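Local atomic coordinates of PKS (PDB entry 4OQJ), a protein that probably catalyses carbon–carbon bond formation in polyketide chain extension, as the ketosynthase of an AT-less type I synthase in oxazolomycin biosynthesis. Residues A[329-334]-A[364-369]; A[320-325]-A[425-430]. All coordinates share one frame; numbering follows the deposited sequence.

Contact 1. Residues A[329-334]-A[364-369]; sequences HGTATP and SVKTNV
This is a buried, hydrogen-bonded contact in which His329 and Gly330, in the loop leaving strand 325-327, meet Ser364 and Lys366, where the chain leaves the neighbouring parallel strand 360-363 for the short helix 366-369. Lys366 does most of the touching. Its CG stands anti to the carbonyl carbon (chi1 -68°) and the chain runs extended until a bend at its last torsion, which brings NZ back to the His329 carbonyl. Lys366 NZ donates to His329 O over 2.7 Å, in the carbonyl plane and on a lone pair, with a C=O...N angle of 141°. On the way, Lys366 CE passes over one face of the His329 imidazole, while Lys366 CD lies 3.8 Å from the methyl CG2 of Thr331, the two side chains running alongside. Water 1 sits at the imidazole edge, in the ring plane, 2.9 Å from His329 ND1, and accepts from Lys366 NZ at 3.1 Å. The second direct bond, Ser364 OG to Gly330 O, is 2.9 Å long. The same hydroxyl accepts from Lys366 N at 3.1 Å, a capping bond, so one hydroxyl serves both the loop carbonyl and the turn leading into the helix. Gly330, in a left-handed conformation and without a side chain, allows Ser364 CB to within 3.9 Å of its CA. Glu340 receives the backbone N-H groups of both His329 and Gly330. The sequence matches the HGT and KTNVGH motifs of ketosynthases, in which the first histidine, the lysine and a second histidine (here probably His371, which Lys366 touches) line the active site. With NE2 of His329 hydrogen-bonded to a glycerol, probably from the crystallisation liquor, that may mark the pocket, its carbonyl bonded directly to Lys366 NZ and its ND1 joined to it through water 1, the contact is consistent with a lysine that positions the histidine.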
loop_
_atom_site.group_PDB
_atom_site.type_symbol
_atom_site.label_atom_id
_atom_site.label_comp_id
_atom_site.label_asym_id
_atom_site.label_seq_id
_atom_site.Cartn_x
_atom_site.Cartn_y
_atom_site.Cartn_z
ATOM N N HIS A 329 -15.687 -13.324 6.737
ATOM C CA HIS A 329 -15.109 -13.577 5.428
ATOM C C HIS A 329 -16.018 -14.575 4.704
ATOM O O HIS A 329 -16.401 -14.377 3.548
ATOM C CB HIS A 329 -13.684 -14.101 5.594
ATOM C CG HIS A 329 -12.982 -14.350 4.306
ATOM N ND1 HIS A 329 -12.797 -13.371 3.356
ATOM C CD2 HIS A 329 -12.417 -15.476 3.810
ATOM C CE1 HIS A 329 -12.148 -13.881 2.325
ATOM N NE2 HIS A 329 -11.909 -15.156 2.574
ATOM N N GLY A 330 -16.363 -15.647 5.409
ATOM C CA GLY A 330 -17.574 -16.407 5.122
ATOM C C GLY A 330 -17.677 -17.073 3.761
ATOM O O GLY A 330 -18.654 -16.867 3.041
ATOM N N THR A 331 -16.701 -17.906 3.424
ATOM C CA THR A 331 -16.638 -18.520 2.094
ATOM C C THR A 331 -17.319 -19.886 1.985
ATOM O O THR A 331 -17.367 -20.465 0.894
ATOM C CB THR A 331 -15.192 -18.694 1.658
ATOM O OG1 THR A 331 -14.495 -19.443 2.662
ATOM C CG2 THR A 331 -14.555 -17.339 1.479
ATOM N N ALA A 332 -17.831 -20.395 3.105
ATOM C CA ALA A 332 -18.600 -21.644 3.125
ATOM C C ALA A 332 -17.795 -22.900 2.776
ATOM O O ALA A 332 -18.328 -23.828 2.163
ATOM C CB ALA A 332 -19.816 -21.531 2.174
ATOM N N THR A 333 -16.522 -22.952 3.156
ATOM C CA THR A 333 -15.760 -24.184 2.988
ATOM C C THR A 333 -15.896 -25.006 4.268
ATOM O O THR A 333 -15.954 -24.433 5.355
ATOM C CB THR A 333 -14.267 -23.929 2.688
ATOM O OG1 THR A 333 -13.619 -23.400 3.851
ATOM C CG2 THR A 333 -14.109 -22.959 1.538
ATOM N N PRO A 334 -15.960 -26.348 4.146
ATOM C CA PRO A 334 -16.063 -27.226 5.321
ATOM C C PRO A 334 -14.934 -27.026 6.330
ATOM O O PRO A 334 -15.162 -27.147 7.527
ATOM C CB PRO A 334 -15.994 -28.632 4.720
ATOM C CG PRO A 334 -16.484 -28.476 3.347
ATOM C CD PRO A 334 -16.038 -27.117 2.890
ATOM N N SER A 364 -22.690 -13.523 6.054
ATOM C CA SER A 364 -21.761 -13.377 4.937
ATOM C C SER A 364 -22.458 -12.928 3.656
ATOM O O SER A 364 -23.359 -13.619 3.160
ATOM C CB SER A 364 -21.035 -14.687 4.658
ATOM O OG SER A 364 -20.216 -14.519 3.504
ATOM N N VAL A 365 -22.041 -11.780 3.121
ATOM C CA VAL A 365 -22.579 -11.284 1.851
ATOM C C VAL A 365 -22.165 -12.185 0.684
ATOM O O VAL A 365 -22.730 -12.107 -0.407
ATOM C CB VAL A 365 -22.131 -9.841 1.569
ATOM C CG1 VAL A 365 -20.635 -9.770 1.149
ATOM C CG2 VAL A 365 -23.027 -9.197 0.533
ATOM N N LYS A 366 -21.181 -13.049 0.895
ATOM C CA LYS A 366 -20.841 -14.003 -0.152
ATOM C C LYS A 366 -22.041 -14.925 -0.445
ATOM O O LYS A 366 -22.125 -15.485 -1.532
ATOM C CB LYS A 366 -19.604 -14.814 0.228
ATOM C CG LYS A 366 -18.336 -13.935 0.266
ATOM C CD LYS A 366 -17.079 -14.750 0.423
ATOM C CE LYS A 366 -15.838 -13.853 0.393
ATOM N NZ LYS A 366 -15.907 -12.815 1.449
ATOM N N THR A 367 -22.986 -15.037 0.494
ATOM C CA THR A 367 -24.183 -15.865 0.269
ATOM C C THR A 367 -25.169 -15.170 -0.679
ATOM O O THR A 367 -25.995 -15.838 -1.310
ATOM C CB THR A 367 -24.926 -16.215 1.586
ATOM O OG1 THR A 367 -25.522 -15.034 2.152
ATOM C CG2 THR A 367 -23.984 -16.863 2.591
ATOM N N ASN A 368 -25.080 -13.843 -0.776
ATOM C CA ASN A 368 -25.896 -13.084 -1.728
ATOM C C ASN A 368 -25.230 -13.034 -3.105
ATOM O O ASN A 368 -25.843 -13.388 -4.110
ATOM C CB ASN A 368 -26.137 -11.635 -1.254
ATOM C CG ASN A 368 -26.786 -11.542 0.110
ATOM O OD1 ASN A 368 -26.119 -11.598 1.148
ATOM N ND2 ASN A 368 -28.093 -11.347 0.114
ATOM N N VAL A 369 -23.981 -12.563 -3.147
ATOM C CA VAL A 369 -23.360 -12.160 -4.412
ATOM C C VAL A 369 -22.125 -12.968 -4.791
ATOM O O VAL A 369 -21.488 -12.678 -5.806
ATOM C CB VAL A 369 -22.959 -10.653 -4.391
ATOM C CG1 VAL A 369 -24.176 -9.775 -4.170
ATOM C CG2 VAL A 369 -21.877 -10.374 -3.331
HETATM O O HOH W 1 -13.747 -10.787 2.374
#

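Contact 2. Residues A[320-325]-A[425-430]; sequences PETVSY and GPTPRR
Thr322 meets the guanidinium of Arg430 at its edge, with OG1 practically in its plane, and one face of the same group is covered by Thr427, whose CB lies 3.9 Å above the plane over its centre. The edge contact is a bond from Arg430 NH1 to Thr322 OG1, 3.0 Å long with an N-H...O angle of 156°. The threonine oxygen also bonds Gly319 O, so it has a partner for its own proton as well. Glu448 forms a salt bridge with Arg430 NE, fixing the rotation of the flat group from another of its nitrogens. Extended from CG to NE, the arginine crosses Thr322 obliquely and lays its CD 3.6 Å from Thr322 OG1. The two threonines cross at about a right angle, Thr322 CB reaching Thr427 OG1 at 3.7 Å, and their CG2 methyls are in van der Waals contact. Behind these side chains the backbones come together where the parallel strands 325-327 and 430-436 of the thiolase-fold sheet begin. Ser324 N donates to Arg430 O over 3.0 Å and nearly straight, at 171°. The counterpart on the other side of Val323, from Arg430 N to Thr322 O, is replaced by water 2, which accepts from Arg430 N at 2.9 Å and donates to Thr322 O at 2.7 Å. The water therefore stands in for one rung of the ladder, and direct backbone hydrogen bonding resumes between Tyr325 and Gly432. Ser324 OG, turned between its backbone N and carbonyl carbon (chi1 50°), also reaches this water and in addition bonds Trp422 NE1. The CB of Val323 points away from segment 425-430, and its side chain packs on Phe348 of helix 336-348.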
loop_
_atom_site.group_PDB
_atom_site.type_symbol
_atom_site.label_atom_id
_atom_site.label_comp_id
_atom_site.label_asym_id
_atom_site.label_seq_id
_atom_site.Cartn_x
_atom_site.Cartn_y
_atom_site.Cartn_z
ATOM N N PRO A 320 -15.297 -6.536 23.075
ATOM C CA PRO A 320 -15.986 -7.524 22.238
ATOM C C PRO A 320 -17.464 -7.678 22.592
ATOM O O PRO A 320 -18.273 -8.012 21.714
ATOM C CB PRO A 320 -15.213 -8.826 22.514
ATOM C CG PRO A 320 -14.502 -8.597 23.822
ATOM C CD PRO A 320 -14.178 -7.135 23.830
ATOM N N GLU A 321 -17.811 -7.434 23.856
ATOM C CA GLU A 321 -19.189 -7.578 24.302
ATOM C C GLU A 321 -20.085 -6.465 23.738
ATOM O O GLU A 321 -21.301 -6.555 23.841
ATOM C CB GLU A 321 -19.264 -7.610 25.847
ATOM C CG GLU A 321 -19.133 -6.262 26.577
ATOM C CD GLU A 321 -17.724 -5.679 26.592
ATOM O OE1 GLU A 321 -16.781 -6.325 26.090
ATOM O OE2 GLU A 321 -17.560 -4.557 27.119
ATOM N N THR A 322 -19.498 -5.426 23.136
ATOM C CA THR A 322 -20.285 -4.321 22.570
ATOM C C THR A 322 -20.507 -4.455 21.061
ATOM O O THR A 322 -21.172 -3.617 20.443
ATOM C CB THR A 322 -19.618 -2.953 22.837
ATOM O OG1 THR A 322 -18.435 -2.823 22.036
ATOM C CG2 THR A 322 -19.268 -2.800 24.316
ATOM N N VAL A 323 -19.951 -5.506 20.476
ATOM C CA VAL A 323 -20.116 -5.796 19.055
ATOM C C VAL A 323 -21.324 -6.710 18.884
ATOM O O VAL A 323 -21.385 -7.749 19.544
ATOM C CB VAL A 323 -18.828 -6.455 18.478
ATOM C CG1 VAL A 323 -19.015 -6.857 17.033
ATOM C CG2 VAL A 323 -17.634 -5.501 18.614
ATOM N N SER A 324 -22.280 -6.334 18.022
ATOM C CA SER A 324 -23.548 -7.078 17.898
ATOM C C SER A 324 -23.791 -7.662 16.509
ATOM O O SER A 324 -24.804 -8.335 16.289
ATOM C CB SER A 324 -24.748 -6.184 18.281
ATOM O OG SER A 324 -24.706 -4.934 17.613
ATOM N N TYR A 325 -22.876 -7.399 15.581
ATOM C CA TYR A 325 -22.878 -8.052 14.266
ATOM C C TYR A 325 -21.436 -8.250 13.767
ATOM O O TYR A 325 -20.608 -7.349 13.873
ATOM C CB TYR A 325 -23.680 -7.241 13.215
ATOM C CG TYR A 325 -23.636 -7.931 11.880
ATOM C CD1 TYR A 325 -24.372 -9.087 11.664
ATOM C CD2 TYR A 325 -22.822 -7.470 10.854
ATOM C CE1 TYR A 325 -24.300 -9.768 10.477
ATOM C CE2 TYR A 325 -22.753 -8.143 9.649
ATOM C CZ TYR A 325 -23.493 -9.295 9.471
ATOM O OH TYR A 325 -23.427 -10.004 8.288
ATOM N N GLY A 425 -28.605 -1.047 22.043
ATOM C CA GLY A 425 -27.825 -1.609 23.131
ATOM C C GLY A 425 -27.325 -0.518 24.062
ATOM O O GLY A 425 -27.692 0.649 23.913
ATOM N N PRO A 426 -26.498 -0.894 25.048
ATOM C CA PRO A 426 -25.875 0.069 25.968
ATOM C C PRO A 426 -24.841 0.976 25.300
ATOM O O PRO A 426 -24.499 2.017 25.857
ATOM C CB PRO A 426 -25.214 -0.823 27.027
ATOM C CG PRO A 426 -25.192 -2.187 26.454
ATOM C CD PRO A 426 -26.301 -2.288 25.476
ATOM N N THR A 427 -24.346 0.577 24.131
ATOM C CA THR A 427 -23.487 1.434 23.318
ATOM C C THR A 427 -24.138 1.616 21.948
ATOM O O THR A 427 -25.093 0.906 21.620
ATOM C CB THR A 427 -22.076 0.835 23.140
ATOM O OG1 THR A 427 -22.153 -0.364 22.356
ATOM C CG2 THR A 427 -21.455 0.519 24.492
ATOM N N PRO A 428 -23.627 2.567 21.147
ATOM C CA PRO A 428 -24.063 2.628 19.749
ATOM C C PRO A 428 -23.827 1.290 19.068
ATOM O O PRO A 428 -22.942 0.542 19.492
ATOM C CB PRO A 428 -23.181 3.725 19.146
ATOM C CG PRO A 428 -22.824 4.590 20.287
ATOM C CD PRO A 428 -22.710 3.667 21.481
ATOM N N ARG A 429 -24.607 0.985 18.039
ATOM C CA ARG A 429 -24.455 -0.275 17.339
ATOM C C ARG A 429 -23.064 -0.398 16.712
ATOM O O ARG A 429 -22.604 0.506 16.024
ATOM C CB ARG A 429 -25.534 -0.407 16.276
ATOM C CG ARG A 429 -26.954 -0.421 16.858
ATOM C CD ARG A 429 -27.961 -0.113 15.786
ATOM N NE ARG A 429 -29.337 -0.206 16.268
ATOM C CZ ARG A 429 -29.957 0.747 16.956
ATOM N NH1 ARG A 429 -29.323 1.874 17.266
ATOM N NH2 ARG A 429 -31.220 0.573 17.334
ATOM N N ARG A 430 -22.399 -1.525 16.959
ATOM C CA ARG A 430 -21.063 -1.755 16.434
ATOM C C ARG A 430 -20.973 -3.104 15.745
ATOM O O ARG A 430 -21.582 -4.093 16.192
ATOM C CB ARG A 430 -20.025 -1.684 17.548
ATOM C CG ARG A 430 -19.853 -0.313 18.146
ATOM C CD ARG A 430 -19.129 -0.388 19.478
ATOM N NE ARG A 430 -18.939 0.944 20.033
ATOM C CZ ARG A 430 -18.537 1.197 21.270
ATOM N NH1 ARG A 430 -18.279 0.203 22.117
ATOM N NH2 ARG A 430 -18.399 2.455 21.660
HETATM O O HOH W 2 -23.468 -3.228 18.981
#

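Both contacts border strand 325-327, but at different ends and against different neighbours. Contact 2 lies where the strand begins, beside strand 430-436, and is partly exposed; contact 1 lies beyond its end, next to the exit of strand 360-363, and is fully buried. Their centres are about 23 Å apart, yet they touch through packing of Tyr325 OH on Ser364 N, 4.2 Å apart. In contact 1 side-chain donors from one segment serve backbone carbonyls of a non-regular loop, beside a probable catalytic pocket. Contact 2 instead joins backbones at the start of two parallel strands, partly through water, and adds an arginine held by a threonine and a glutamate.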